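Local coordinates for S-M checkpoint control protein RAD4 (Schizosaccharomyces pombe, PDB 4BU0) that acts as an adaptor essential for DNA replication and the S-M checkpoint, its first two BRCT domains binding phosphorylated Crb2, at residues A[140-145]-A[149-154]. Sequence-based numbering, arbitrary orientation.
Sequences THLIAG and GRKYEY
Strand 141-144 lies beside the first turn of helix 150-157, and L142 and K151 touch where they meet. The helix begins after G149 at the N-cap position, and its first turn is closed by backbone bonds from E153 N to G149 O (2.9 Å) and from Y154 N to R150 O (3.0 Å). The strand is an inner one of the parallel sheet of the second BRCT domain. Backbone bonds tie it to strand 106-110 and to strand 161-163, where L142 pairs with N161 and V163. The side chain of L142 points to the helix. With CG anti to the backbone N (chi1 173°), it extends its CD2 methyl to within 3.7 Å of K151 O and 3.9 Å of Y152 CA. The same methyl lies 4.2 Å from K151 CB, at the root of a lysine whose end turns away from strand 141-144. K151 NZ hydrogen-bonds to L109 O, P133 O and a modified side chain of the bound peptide. The side chain of Y152 packs on V162 of strand 161-163. L142 thus supplies one part of the strand-helix packing in this beta-alpha-beta unit, by van der Waals contact of one methyl with the helix backbone, while K151 sends its ammonium group to the peptide, consistent with a part in phosphopeptide recognition.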
ATOM      1  N   THR A 140      11.074  -4.196  -2.697  1.00  7.65           N
ATOM      2  CA  THR A 140      10.771  -2.799  -2.428  1.00  6.97           C
ATOM      3  C   THR A 140      11.409  -2.322  -1.129  1.00  8.91           C
ATOM      4  O   THR A 140      11.697  -1.124  -0.971  1.00  9.22           O
ATOM      5  CB  THR A 140       9.252  -2.557  -2.402  1.00  9.35           C
ATOM      6  OG1 THR A 140       8.643  -3.275  -1.323  1.00  8.33           O
ATOM      7  CG2 THR A 140       8.582  -2.943  -3.743  1.00  9.69           C
ATOM      8  N   HIS A 141      11.550  -3.250  -0.152  1.00  6.68           N
ATOM      9  CA  HIS A 141      12.111  -2.906   1.146  1.00  6.55           C
ATOM     10  C   HIS A 141      12.961  -4.010   1.660  1.00  7.97           C
ATOM     11  O   HIS A 141      12.498  -5.142   1.716  1.00  7.74           O
ATOM     12  CB  HIS A 141      11.005  -2.650   2.204  1.00  6.98           C
ATOM     13  CG  HIS A 141      10.065  -1.534   1.839  1.00  7.94           C
ATOM     14  ND1 HIS A 141       9.041  -1.724   0.911  1.00  9.13           N
ATOM     15  CD2 HIS A 141      10.058  -0.237   2.249  1.00  9.46           C
ATOM     16  CE1 HIS A 141       8.418  -0.542   0.815  1.00  8.99           C
ATOM     17  NE2 HIS A 141       9.000   0.380   1.602  1.00  8.90           N
ATOM     18  N   LEU A 142      14.184  -3.674   2.065  1.00  6.60           N
ATOM     19  CA  LEU A 142      15.032  -4.612   2.773  1.00  6.49           C
ATOM     20  C   LEU A 142      15.057  -4.187   4.240  1.00  8.43           C
ATOM     21  O   LEU A 142      15.524  -3.091   4.517  1.00  7.71           O
ATOM     22  CB  LEU A 142      16.463  -4.586   2.177  1.00  6.30           C
ATOM     23  CG  LEU A 142      17.475  -5.427   2.966  1.00  7.92           C
ATOM     24  CD1 LEU A 142      17.151  -6.886   2.891  1.00  9.20           C
ATOM     25  CD2 LEU A 142      18.909  -5.160   2.470  1.00  9.31           C
ATOM     26  N   ILE A 143      14.540  -5.022   5.147  1.00  7.02           N
ATOM     27  CA  ILE A 143      14.605  -4.711   6.576  1.00  6.10           C
ATOM     28  C   ILE A 143      15.907  -5.293   7.076  1.00  8.99           C
ATOM     29  O   ILE A 143      16.114  -6.517   6.972  1.00  7.60           O
ATOM     30  CB  ILE A 143      13.390  -5.285   7.324  1.00  6.87           C
ATOM     31  CG1 ILE A 143      12.062  -4.682   6.778  1.00  7.67           C
ATOM     32  CG2 ILE A 143      13.568  -5.003   8.835  1.00  9.01           C
ATOM     33  CD1 ILE A 143      10.820  -5.375   7.358  1.00  8.54           C
ATOM     34  N   ALA A 144      16.780  -4.441   7.611  1.00  8.66           N
ATOM     35  CA  ALA A 144      18.113  -4.870   8.000  1.00  9.04           C
ATOM     36  C   ALA A 144      18.345  -4.727   9.486  1.00 13.45           C
ATOM     37  O   ALA A 144      17.936  -3.724  10.064  1.00 13.46           O
ATOM     38  CB  ALA A 144      19.146  -4.033   7.249  1.00 10.42           C
ATOM     39  N   GLY A 145      18.954  -5.746  10.092  1.00 12.42           N
ATOM     40  CA  GLY A 145      19.315  -5.674  11.509  1.00 13.47           C
ATOM     41  C   GLY A 145      20.588  -4.868  11.702  1.00 20.22           C
ATOM     42  O   GLY A 145      20.759  -4.222  12.739  1.00 22.30           O
ATOM     43  N   GLY A 149      26.874  -6.711   4.939  1.00 14.88           N
ATOM     44  CA  GLY A 149      26.517  -7.980   4.340  1.00 14.05           C
ATOM     45  C   GLY A 149      26.142  -7.844   2.881  1.00 14.00           C
ATOM     46  O   GLY A 149      25.975  -6.739   2.346  1.00 13.60           O
ATOM     47  N   ARG A 150      25.982  -9.003   2.247  1.00 12.72           N
ATOM     48  CA  ARG A 150      25.754  -9.105   0.812  1.00 11.81           C
ATOM     49  C   ARG A 150      24.411  -8.512   0.387  1.00 12.21           C
ATOM     50  O   ARG A 150      24.342  -7.833  -0.640  1.00 11.97           O
ATOM     51  CB  ARG A 150      25.847 -10.558   0.363  1.00 13.57           C
ATOM     52  CG  ARG A 150      27.296 -11.101   0.419  1.00 16.21           C
ATOM     53  CD  ARG A 150      27.311 -12.613   0.325  1.00 20.16           C
ATOM     54  NE  ARG A 150      26.773 -13.066  -0.960  1.00 18.29           N
ATOM     55  CZ  ARG A 150      26.583 -14.334  -1.303  1.00 23.48           C
ATOM     56  NH1 ARG A 150      26.906 -15.311  -0.467  1.00 21.64           N
ATOM     57  NH2 ARG A 150      26.075 -14.635  -2.489  1.00 18.51           N
ATOM     58  N   LYS A 151      23.340  -8.794   1.146  1.00  9.65           N
ATOM     59  CA  LYS A 151      22.044  -8.212   0.759  1.00  8.25           C
ATOM     60  C   LYS A 151      22.102  -6.705   0.925  1.00  9.16           C
ATOM     61  O   LYS A 151      21.613  -5.967   0.071  1.00 10.11           O
ATOM     62  CB  LYS A 151      20.903  -8.789   1.624  1.00  8.50           C
ATOM     63  CG  LYS A 151      20.445 -10.163   1.198  1.00  7.93           C
ATOM     64  CD  LYS A 151      19.299 -10.631   2.116  1.00  9.44           C
ATOM     65  CE  LYS A 151      18.700 -11.951   1.718  1.00 10.21           C
ATOM     66  NZ  LYS A 151      17.661 -12.391   2.720  1.00 10.35           N
ATOM     67  N   TYR A 152      22.681  -6.224   2.043  1.00  8.68           N
ATOM     68  CA  TYR A 152      22.765  -4.796   2.231  1.00  9.01           C
ATOM     69  C   TYR A 152      23.533  -4.113   1.110  1.00 12.42           C
ATOM     70  O   TYR A 152      23.053  -3.113   0.590  1.00 12.34           O
ATOM     71  CB  TYR A 152      23.458  -4.509   3.580  1.00 10.94           C
ATOM     72  CG  TYR A 152      23.735  -3.042   3.832  1.00 15.74           C
ATOM     73  CD1 TYR A 152      22.713  -2.172   4.198  1.00 18.13           C
ATOM     74  CD2 TYR A 152      25.022  -2.522   3.706  1.00 18.48           C
ATOM     75  CE1 TYR A 152      22.957  -0.816   4.410  1.00 20.22           C
ATOM     76  CE2 TYR A 152      25.280  -1.167   3.930  1.00 20.37           C
ATOM     77  CZ  TYR A 152      24.243  -0.322   4.283  1.00 28.88           C
ATOM     78  OH  TYR A 152      24.481   1.015   4.501  1.00 36.07           O
ATOM     79  N   GLU A 153      24.703  -4.676   0.714  1.00 11.28           N
ATOM     80  CA  GLU A 153      25.493  -4.033  -0.336  1.00 12.41           C
ATOM     81  C   GLU A 153      24.741  -4.027  -1.669  1.00 13.62           C
ATOM     82  O   GLU A 153      24.775  -3.028  -2.397  1.00 14.08           O
ATOM     83  CB  GLU A 153      26.869  -4.715  -0.488  1.00 14.41           C
ATOM     84  CG  GLU A 153      27.737  -4.579   0.767  1.00 18.34           C
ATOM     85  CD  GLU A 153      28.166  -3.181   1.184  1.00 38.75           C
ATOM     86  OE1 GLU A 153      28.168  -2.264   0.328  1.00 35.79           O
ATOM     87  OE2 GLU A 153      28.523  -3.011   2.374  1.00 34.39           O
ATOM     88  N   TYR A 154      24.030  -5.132  -1.988  1.00 10.48           N
ATOM     89  CA  TYR A 154      23.315  -5.146  -3.249  1.00  9.43           C
ATOM     90  C   TYR A 154      22.094  -4.234  -3.230  1.00 11.43           C
ATOM     91  O   TYR A 154      21.738  -3.653  -4.254  1.00 12.60           O
ATOM     92  CB  TYR A 154      22.938  -6.576  -3.695  1.00 11.21           C
ATOM     93  CG  TYR A 154      23.698  -6.917  -4.970  1.00 16.02           C
ATOM     94  CD1 TYR A 154      25.092  -6.865  -5.011  1.00 20.21           C
ATOM     95  CD2 TYR A 154      23.024  -7.225  -6.138  1.00 16.02           C
ATOM     96  CE1 TYR A 154      25.792  -7.112  -6.195  1.00 22.57           C
ATOM     97  CE2 TYR A 154      23.711  -7.478  -7.328  1.00 18.99           C
ATOM     98  CZ  TYR A 154      25.093  -7.422  -7.350  1.00 27.99           C
ATOM     99  OH  TYR A 154      25.763  -7.672  -8.524  1.00 31.29           O
TER